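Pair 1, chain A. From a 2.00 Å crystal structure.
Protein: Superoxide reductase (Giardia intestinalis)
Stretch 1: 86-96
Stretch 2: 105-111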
# COMPACT_ATOMS: atom_id res chain seq x y z
N ASP A 86 15.98 3.39 14.67
CA ASP A 86 16.08 3.25 16.11
C ASP A 86 15.80 1.81 16.56
O ASP A 86 14.87 1.58 17.35
CB ASP A 86 15.09 4.20 16.80
CG ASP A 86 15.29 5.65 16.40
OD1 ASP A 86 16.46 6.10 16.32
OD2 ASP A 86 14.29 6.35 16.16
N LEU A 87 16.56 0.84 16.05
CA LEU A 87 16.28 -0.58 16.29
C LEU A 87 16.28 -0.94 17.78
O LEU A 87 15.55 -1.84 18.21
CB LEU A 87 17.28 -1.47 15.55
CG LEU A 87 17.10 -3.00 15.68
CD1 LEU A 87 15.82 -3.46 15.01
CD2 LEU A 87 18.30 -3.77 15.12
N GLU A 88 17.10 -0.23 18.55
CA GLU A 88 17.25 -0.52 19.97
C GLU A 88 15.93 -0.32 20.71
O GLU A 88 15.75 -0.78 21.83
CB GLU A 88 18.36 0.34 20.59
CG GLU A 88 18.07 1.85 20.60
CD GLU A 88 18.42 2.54 19.29
OE1 GLU A 88 18.97 1.88 18.39
OE2 GLU A 88 18.14 3.76 19.18
N LYS A 89 14.99 0.36 20.05
CA LYS A 89 13.72 0.66 20.68
C LYS A 89 12.79 -0.55 20.72
O LYS A 89 11.77 -0.53 21.40
CB LYS A 89 13.03 1.83 19.97
CG LYS A 89 13.76 3.18 20.15
CD LYS A 89 12.97 4.35 19.56
CE LYS A 89 13.73 5.67 19.71
NZ LYS A 89 12.90 6.85 19.30
N TYR A 90 13.16 -1.62 20.00
CA TYR A 90 12.29 -2.79 19.90
C TYR A 90 12.90 -4.01 20.56
O TYR A 90 14.12 -4.14 20.65
CB TYR A 90 11.97 -3.11 18.43
CG TYR A 90 11.42 -1.93 17.67
CD1 TYR A 90 10.06 -1.65 17.67
CD2 TYR A 90 12.26 -1.08 16.95
CE1 TYR A 90 9.55 -0.56 16.97
CE2 TYR A 90 11.77 0.00 16.26
CZ TYR A 90 10.41 0.26 16.27
OH TYR A 90 9.92 1.34 15.56
N LYS A 91 12.05 -4.93 21.00
CA LYS A 91 12.51 -6.18 21.60
C LYS A 91 12.43 -7.35 20.63
O LYS A 91 13.01 -8.41 20.87
CB LYS A 91 11.72 -6.48 22.88
CG LYS A 91 10.21 -6.54 22.73
CD LYS A 91 9.55 -6.38 24.09
CE LYS A 91 8.03 -6.44 24.02
NZ LYS A 91 7.37 -6.01 25.29
N GLY A 92 11.70 -7.15 19.54
CA GLY A 92 11.58 -8.17 18.51
C GLY A 92 11.02 -7.63 17.21
O GLY A 92 10.42 -6.55 17.19
N LEU A 93 11.23 -8.37 16.12
CA LEU A 93 10.65 -8.06 14.82
C LEU A 93 9.69 -9.17 14.39
O LEU A 93 9.97 -10.36 14.58
CB LEU A 93 11.73 -7.89 13.75
CG LEU A 93 12.82 -6.88 14.04
CD1 LEU A 93 13.86 -6.88 12.91
CD2 LEU A 93 12.17 -5.52 14.19
N LEU A 94 8.57 -8.77 13.80
CA LEU A 94 7.56 -9.71 13.34
C LEU A 94 7.31 -9.48 11.86
O LEU A 94 6.85 -8.41 11.47
CB LEU A 94 6.26 -9.55 14.13
CG LEU A 94 5.06 -10.36 13.63
CD1 LEU A 94 5.28 -11.86 13.87
CD2 LEU A 94 3.75 -9.88 14.25
N ALA A 95 7.63 -10.48 11.03
CA ALA A 95 7.35 -10.39 9.60
C ALA A 95 6.07 -11.15 9.32
O ALA A 95 5.82 -12.20 9.90
CB ALA A 95 8.52 -10.96 8.77
N VAL A 96 5.23 -10.61 8.43
CA VAL A 96 3.97 -11.27 8.10
C VAL A 96 3.71 -11.27 6.60
O VAL A 96 3.60 -10.21 5.97
CB VAL A 96 2.77 -10.60 8.81
CG1 VAL A 96 1.49 -11.23 8.34
CG2 VAL A 96 2.89 -10.76 10.33
N TRP A 105 1.15 -15.74 7.12
CA TRP A 105 2.19 -16.55 7.76
C TRP A 105 3.20 -15.64 8.41
O TRP A 105 3.74 -14.74 7.77
CB TRP A 105 2.86 -17.46 6.74
CG TRP A 105 1.92 -18.45 6.16
CD1 TRP A 105 0.95 -18.22 5.21
CD2 TRP A 105 1.84 -19.84 6.48
NE1 TRP A 105 0.28 -19.39 4.93
CE2 TRP A 105 0.80 -20.40 5.70
CE3 TRP A 105 2.55 -20.67 7.36
CZ2 TRP A 105 0.45 -21.75 5.77
CZ3 TRP A 105 2.20 -22.01 7.43
CH2 TRP A 105 1.16 -22.54 6.64
N GLU A 106 3.44 -15.84 9.70
CA GLU A 106 4.33 -14.92 10.38
C GLU A 106 5.62 -15.58 10.86
O GLU A 106 5.77 -16.80 10.85
CB GLU A 106 3.60 -14.26 11.55
CG GLU A 106 3.08 -15.20 12.60
CD GLU A 106 2.19 -14.49 13.60
OE1 GLU A 106 1.76 -13.35 13.33
OE2 GLU A 106 1.92 -15.09 14.67
N ASN A 107 6.56 -14.74 11.26
CA ASN A 107 7.84 -15.19 11.75
C ASN A 107 8.35 -14.14 12.71
O ASN A 107 8.44 -12.96 12.37
CB ASN A 107 8.83 -15.42 10.61
CG ASN A 107 10.15 -16.00 11.09
OD1 ASN A 107 10.27 -16.41 12.25
ND2 ASN A 107 11.14 -16.04 10.21
N TYR A 108 8.67 -14.56 13.93
CA TYR A 108 9.13 -13.63 14.95
C TYR A 108 10.61 -13.79 15.16
O TYR A 108 11.12 -14.91 15.24
CB TYR A 108 8.40 -13.86 16.28
CG TYR A 108 8.80 -12.89 17.37
CD1 TYR A 108 8.42 -11.55 17.32
CD2 TYR A 108 9.56 -13.31 18.46
CE1 TYR A 108 8.78 -10.66 18.32
CE2 TYR A 108 9.93 -12.43 19.46
CZ TYR A 108 9.53 -11.10 19.39
OH TYR A 108 9.89 -10.21 20.38
N MET A 109 11.31 -12.67 15.25
CA MET A 109 12.72 -12.69 15.61
C MET A 109 12.91 -11.91 16.90
O MET A 109 12.55 -10.74 16.99
CB MET A 109 13.58 -12.11 14.50
CG MET A 109 15.04 -11.96 14.87
SD MET A 109 15.93 -11.08 13.59
CE MET A 109 15.81 -12.29 12.28
N GLU A 110 13.46 -12.57 17.91
CA GLU A 110 13.77 -11.90 19.16
C GLU A 110 15.06 -11.10 19.01
O GLU A 110 16.06 -11.62 18.53
CB GLU A 110 13.90 -12.92 20.30
CG GLU A 110 13.92 -12.31 21.69
CD GLU A 110 14.04 -13.37 22.79
OE1 GLU A 110 13.47 -14.47 22.64
OE2 GLU A 110 14.69 -13.09 23.82
N LEU A 111 15.03 -9.84 19.42
CA LEU A 111 16.23 -9.00 19.34
C LEU A 111 17.06 -9.12 20.61
O LEU A 111 18.27 -8.92 20.60
CB LEU A 111 15.86 -7.54 19.10
CG LEU A 111 15.16 -7.23 17.77
CD1 LEU A 111 14.96 -5.73 17.62
CD2 LEU A 111 15.98 -7.78 16.62
OXT LEU A 111 16.53 -9.41 21.69

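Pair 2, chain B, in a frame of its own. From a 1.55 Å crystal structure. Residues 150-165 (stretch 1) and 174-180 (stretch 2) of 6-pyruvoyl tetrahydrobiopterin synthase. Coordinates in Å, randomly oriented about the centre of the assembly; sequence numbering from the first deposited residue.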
# COMPACT_ATOMS: atom_id res chain seq x y z
N ASP B 150 17.49 -15.93 -20.08
CA ASP B 150 17.92 -16.74 -21.23
C ASP B 150 16.72 -17.33 -21.96
O ASP B 150 15.91 -18.04 -21.36
CB ASP B 150 18.87 -17.88 -20.82
CG ASP B 150 19.43 -18.61 -22.02
OD1 ASP B 150 20.25 -18.03 -22.79
OD2 ASP B 150 19.03 -19.77 -22.20
N LEU B 151 16.60 -17.03 -23.25
CA LEU B 151 15.41 -17.42 -23.99
C LEU B 151 15.28 -18.94 -24.10
O LEU B 151 14.19 -19.46 -23.86
CB LEU B 151 15.38 -16.74 -25.37
CG LEU B 151 14.23 -17.13 -26.29
CD1 LEU B 151 12.90 -16.72 -25.69
CD2 LEU B 151 14.47 -16.48 -27.67
N PRO B 152 16.38 -19.67 -24.42
CA PRO B 152 16.22 -21.12 -24.43
C PRO B 152 15.81 -21.72 -23.10
O PRO B 152 15.02 -22.65 -23.07
CB PRO B 152 17.62 -21.64 -24.83
CG PRO B 152 18.20 -20.56 -25.62
CD PRO B 152 17.62 -19.25 -25.11
N PHE B 153 16.31 -21.17 -22.00
CA PHE B 153 15.89 -21.63 -20.68
C PHE B 153 14.41 -21.36 -20.46
O PHE B 153 13.69 -22.24 -19.96
CB PHE B 153 16.71 -20.99 -19.55
CG PHE B 153 16.25 -21.40 -18.17
CD1 PHE B 153 16.29 -22.73 -17.77
CD2 PHE B 153 15.76 -20.46 -17.28
CE1 PHE B 153 15.87 -23.11 -16.50
CE2 PHE B 153 15.32 -20.82 -16.04
CZ PHE B 153 15.37 -22.15 -15.65
N LEU B 154 13.95 -20.17 -20.84
CA LEU B 154 12.52 -19.86 -20.72
C LEU B 154 11.69 -20.90 -21.50
O LEU B 154 10.66 -21.39 -21.01
CB LEU B 154 12.20 -18.43 -21.18
CG LEU B 154 12.67 -17.32 -20.23
CD1 LEU B 154 12.81 -15.97 -20.93
CD2 LEU B 154 11.70 -17.18 -19.10
N LYS B 155 12.13 -21.23 -22.68
CA LYS B 155 11.40 -22.21 -23.47
C LYS B 155 11.43 -23.63 -22.87
O LYS B 155 10.43 -24.36 -22.97
CB LYS B 155 11.83 -22.15 -24.93
CG LYS B 155 11.44 -20.79 -25.54
CD LYS B 155 11.51 -20.73 -27.06
CE LYS B 155 10.40 -21.54 -27.73
NZ LYS B 155 9.01 -21.06 -27.50
N THR B 156 12.53 -24.02 -22.22
CA THR B 156 12.56 -25.31 -21.51
C THR B 156 11.49 -25.39 -20.42
O THR B 156 11.01 -26.47 -20.07
CB THR B 156 13.96 -25.67 -20.88
OG1 THR B 156 14.27 -24.85 -19.73
CG2 THR B 156 15.07 -25.62 -21.90
N ARG B 157 11.17 -24.23 -19.84
CA ARG B 157 10.16 -24.15 -18.77
C ARG B 157 8.72 -23.97 -19.28
O ARG B 157 7.79 -23.91 -18.51
CB ARG B 157 10.50 -23.00 -17.81
CG ARG B 157 11.82 -23.20 -17.05
CD ARG B 157 11.84 -24.46 -16.17
NE ARG B 157 10.71 -24.52 -15.25
CZ ARG B 157 10.62 -25.40 -14.24
NH1 ARG B 157 11.60 -26.27 -13.98
NH2 ARG B 157 9.56 -25.40 -13.47
N SER B 158 8.58 -23.88 -20.61
CA SER B 158 7.29 -23.70 -21.30
C SER B 158 6.78 -22.27 -21.33
O SER B 158 5.64 -22.02 -21.72
CB SER B 158 6.19 -24.64 -20.82
OG SER B 158 5.55 -24.21 -19.67
N VAL B 159 7.60 -21.31 -20.91
CA VAL B 159 7.18 -19.92 -20.87
C VAL B 159 6.93 -19.44 -22.30
O VAL B 159 7.77 -19.65 -23.16
CB VAL B 159 8.21 -19.04 -20.17
CG1 VAL B 159 7.81 -17.54 -20.24
CG2 VAL B 159 8.30 -19.45 -18.70
N ASN B 160 5.76 -18.85 -22.54
CA ASN B 160 5.44 -18.31 -23.86
C ASN B 160 5.06 -16.82 -23.91
O ASN B 160 4.65 -16.31 -24.96
CB ASN B 160 4.41 -19.14 -24.59
CG ASN B 160 3.04 -19.06 -24.00
OD1 ASN B 160 2.78 -18.37 -23.05
ND2 ASN B 160 2.11 -19.73 -24.66
N TYR B 161 5.22 -16.14 -22.78
CA TYR B 161 4.82 -14.74 -22.68
C TYR B 161 5.61 -14.09 -21.57
O TYR B 161 5.70 -14.63 -20.46
CB TYR B 161 3.34 -14.68 -22.34
CG TYR B 161 2.76 -13.29 -22.22
CD1 TYR B 161 2.33 -12.59 -23.34
CD2 TYR B 161 2.61 -12.70 -20.98
CE1 TYR B 161 1.77 -11.30 -23.21
CE2 TYR B 161 2.05 -11.42 -20.84
CZ TYR B 161 1.63 -10.75 -21.96
OH TYR B 161 1.10 -9.48 -21.88
N MET B 162 6.20 -12.92 -21.88
CA MET B 162 6.99 -12.13 -20.94
C MET B 162 6.49 -10.70 -21.02
O MET B 162 6.24 -10.20 -22.11
CB MET B 162 8.48 -12.16 -21.32
CG MET B 162 9.10 -13.55 -21.13
SD MET B 162 9.46 -13.87 -19.43
CE MET B 162 10.87 -12.81 -19.22
N GLU B 163 6.30 -10.09 -19.85
CA GLU B 163 5.71 -8.75 -19.78
C GLU B 163 6.34 -7.96 -18.64
O GLU B 163 6.42 -8.42 -17.50
CB GLU B 163 4.21 -8.87 -19.57
CG GLU B 163 3.47 -7.57 -19.32
CD GLU B 163 2.07 -7.81 -18.75
OE1 GLU B 163 1.21 -8.30 -19.51
OE2 GLU B 163 1.85 -7.45 -17.59
N VAL B 164 6.81 -6.76 -18.95
CA VAL B 164 7.38 -5.85 -17.99
C VAL B 164 6.51 -4.61 -17.82
O VAL B 164 6.01 -4.04 -18.81
CB VAL B 164 8.81 -5.42 -18.45
CG1 VAL B 164 9.29 -4.14 -17.86
CG2 VAL B 164 9.81 -6.59 -18.20
N THR B 165 6.34 -4.20 -16.56
CA THR B 165 5.73 -2.92 -16.20
C THR B 165 6.81 -2.09 -15.54
O THR B 165 7.46 -2.53 -14.61
CB THR B 165 4.52 -3.11 -15.27
OG1 THR B 165 3.55 -3.92 -15.96
CG2 THR B 165 3.94 -1.75 -14.91
N ALA B 174 3.94 2.03 -17.53
CA ALA B 174 3.88 1.52 -18.88
C ALA B 174 4.23 0.05 -18.88
O ALA B 174 5.17 -0.38 -18.23
CB ALA B 174 4.86 2.27 -19.81
N THR B 175 3.46 -0.72 -19.65
CA THR B 175 3.59 -2.17 -19.76
C THR B 175 3.79 -2.62 -21.20
O THR B 175 3.03 -2.23 -22.13
CB THR B 175 2.34 -2.86 -19.19
OG1 THR B 175 2.23 -2.47 -17.82
CG2 THR B 175 2.45 -4.36 -19.27
N VAL B 176 4.83 -3.45 -21.42
CA VAL B 176 5.19 -3.98 -22.72
C VAL B 176 5.37 -5.49 -22.61
O VAL B 176 5.71 -6.00 -21.54
CB VAL B 176 6.46 -3.28 -23.29
CG1 VAL B 176 6.17 -1.80 -23.57
CG2 VAL B 176 7.63 -3.47 -22.37
N HIS B 177 5.16 -6.20 -23.71
CA HIS B 177 5.27 -7.67 -23.70
C HIS B 177 5.85 -8.21 -24.98
O HIS B 177 5.92 -7.50 -26.02
CB HIS B 177 3.90 -8.33 -23.45
CG HIS B 177 2.94 -8.17 -24.57
ND1 HIS B 177 1.92 -7.24 -24.55
CD2 HIS B 177 2.84 -8.83 -25.75
CE1 HIS B 177 1.23 -7.34 -25.68
NE2 HIS B 177 1.76 -8.30 -26.42
N ARG B 178 6.27 -9.46 -24.87
CA ARG B 178 6.71 -10.25 -26.00
C ARG B 178 6.15 -11.66 -25.85
O ARG B 178 6.22 -12.29 -24.81
CB ARG B 178 8.22 -10.28 -26.09
CG ARG B 178 8.74 -10.76 -27.44
CD ARG B 178 10.24 -11.01 -27.42
NE ARG B 178 11.01 -9.80 -27.14
CZ ARG B 178 12.34 -9.78 -26.96
NH1 ARG B 178 13.04 -10.89 -27.01
NH2 ARG B 178 12.94 -8.64 -26.72
N ASN B 179 5.63 -12.16 -26.97
CA ASN B 179 5.25 -13.55 -27.07
C ASN B 179 6.49 -14.29 -27.55
O ASN B 179 7.15 -13.84 -28.50
CB ASN B 179 4.14 -13.70 -28.10
CG ASN B 179 2.88 -12.96 -27.70
OD1 ASN B 179 2.21 -13.34 -26.74
ND2 ASN B 179 2.56 -11.90 -28.42
N ILE B 180 6.85 -15.37 -26.86
CA ILE B 180 8.07 -16.07 -27.16
C ILE B 180 7.80 -17.56 -27.38
O ILE B 180 6.66 -18.00 -27.15
CB ILE B 180 9.14 -15.87 -26.08
CG1 ILE B 180 8.67 -16.39 -24.71
CG2 ILE B 180 9.50 -14.38 -25.94
CD1 ILE B 180 9.77 -16.48 -23.66
OXT ILE B 180 8.71 -18.31 -27.80
O HOH W 1 2.00 -15.97 -25.82

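Pair 1, from superoxide reductase, and pair 2, from 6-pyruvoyl tetrahydrobiopterin synthase, share one arrangement: a strand runs antiparallel to the last strand of the chain, and a short helical segment precedes the first strand and packs against the C-terminal residue. The N, CA and C atoms of 14 central residues superpose with an RMSD of 0.7 Å. The strands run at 166° in pair 1 and 165° in pair 2, with axes 4.7 Å apart at closest approach in both.

The register is the same bond for bond. Leu93(A) matches Met162(B), and Met109(A) matches Arg178(B); each pair exchanges two backbone hydrogen bonds, Leu93(A) N to Met109(A) O and Met109(A) N to Leu93(A) O at 2.8 Å, against Met162(B) N to Arg178(B) O at 3.0 Å and Arg178(B) N to Met162(B) O at 2.9 Å. Two residues on, Ala95(A) with Asn107(A) and Val164(B) with Val176(B) repeat the pattern. At the other end the terminal residue donates its amide: Leu111(A) N to Lys91(A) O at 2.9 Å, Ile180(B) N to Asn160(B) O at 3.1 Å.

The terminal residues coincide closely, their CA atoms falling 0.1 Å apart, and both proteins place a branched aliphatic side chain there. In pair 1 Leu111(A) CD1 meets Leu87(A) CD1 at 3.6 Å, while Leu111(A) CD2 lies 4.2 Å from Leu93(A) CG. In pair 2 Ile180(B) CD1 is enclosed more fully, by Leu151(B) CD1 at 3.7 Å, Leu154(B) CB at 4.0 Å, Val159(B) CG1 at 4.1 Å and Met162(B) CG at 3.9 Å. Leu154(B) occupies the position of Leu87(A), and Val159(B) that of Tyr90(A), whose CB approaches Leu111(A) CD1 to 4.1 Å. The helix of pair 2 adds a charge contact: Lys155(B) NZ forms a salt bridge with the terminal carboxylate, 2.8 Å from Ile180(B) OXT. Its counterpart, Glu88(A), points away and makes no contact with the second stretch.

On the face carrying Leu94(A) and Tyr108(A), the aromatic bulk is distributed differently. Tyr108(A) reaches across the first strand, bringing its OH within 3.2 Å of Gly92(A) CA. The glycine leaves room for it: an ideal CB there would lie 1.8 Å from Tyr108(A) OH. In pair 2 the glycine position is Tyr161(B) and the tyrosine position is His177(B). The large side chain now comes from the first strand, with Tyr161(B) OH 3.4 Å from His177(B) CB and the rings obliquely paired, their centroids 5.2 Å apart. Tyr161(B) OH also donates to Glu163(B) OE1 at 2.6 Å, whereas the matching Leu94(A) offers CB to the edge of the Tyr108(A) ring, 4.3 Å from its CD1.

Farther along this face, Val96(A) CG2 packs on Glu106(A) CB at 3.8 Å. The equivalent Thr165(B) and Thr175(B) instead join their OG1 atoms in a 2.7 Å hydrogen bond, a polar contact where pair 1 has an aliphatic one on the same backbone.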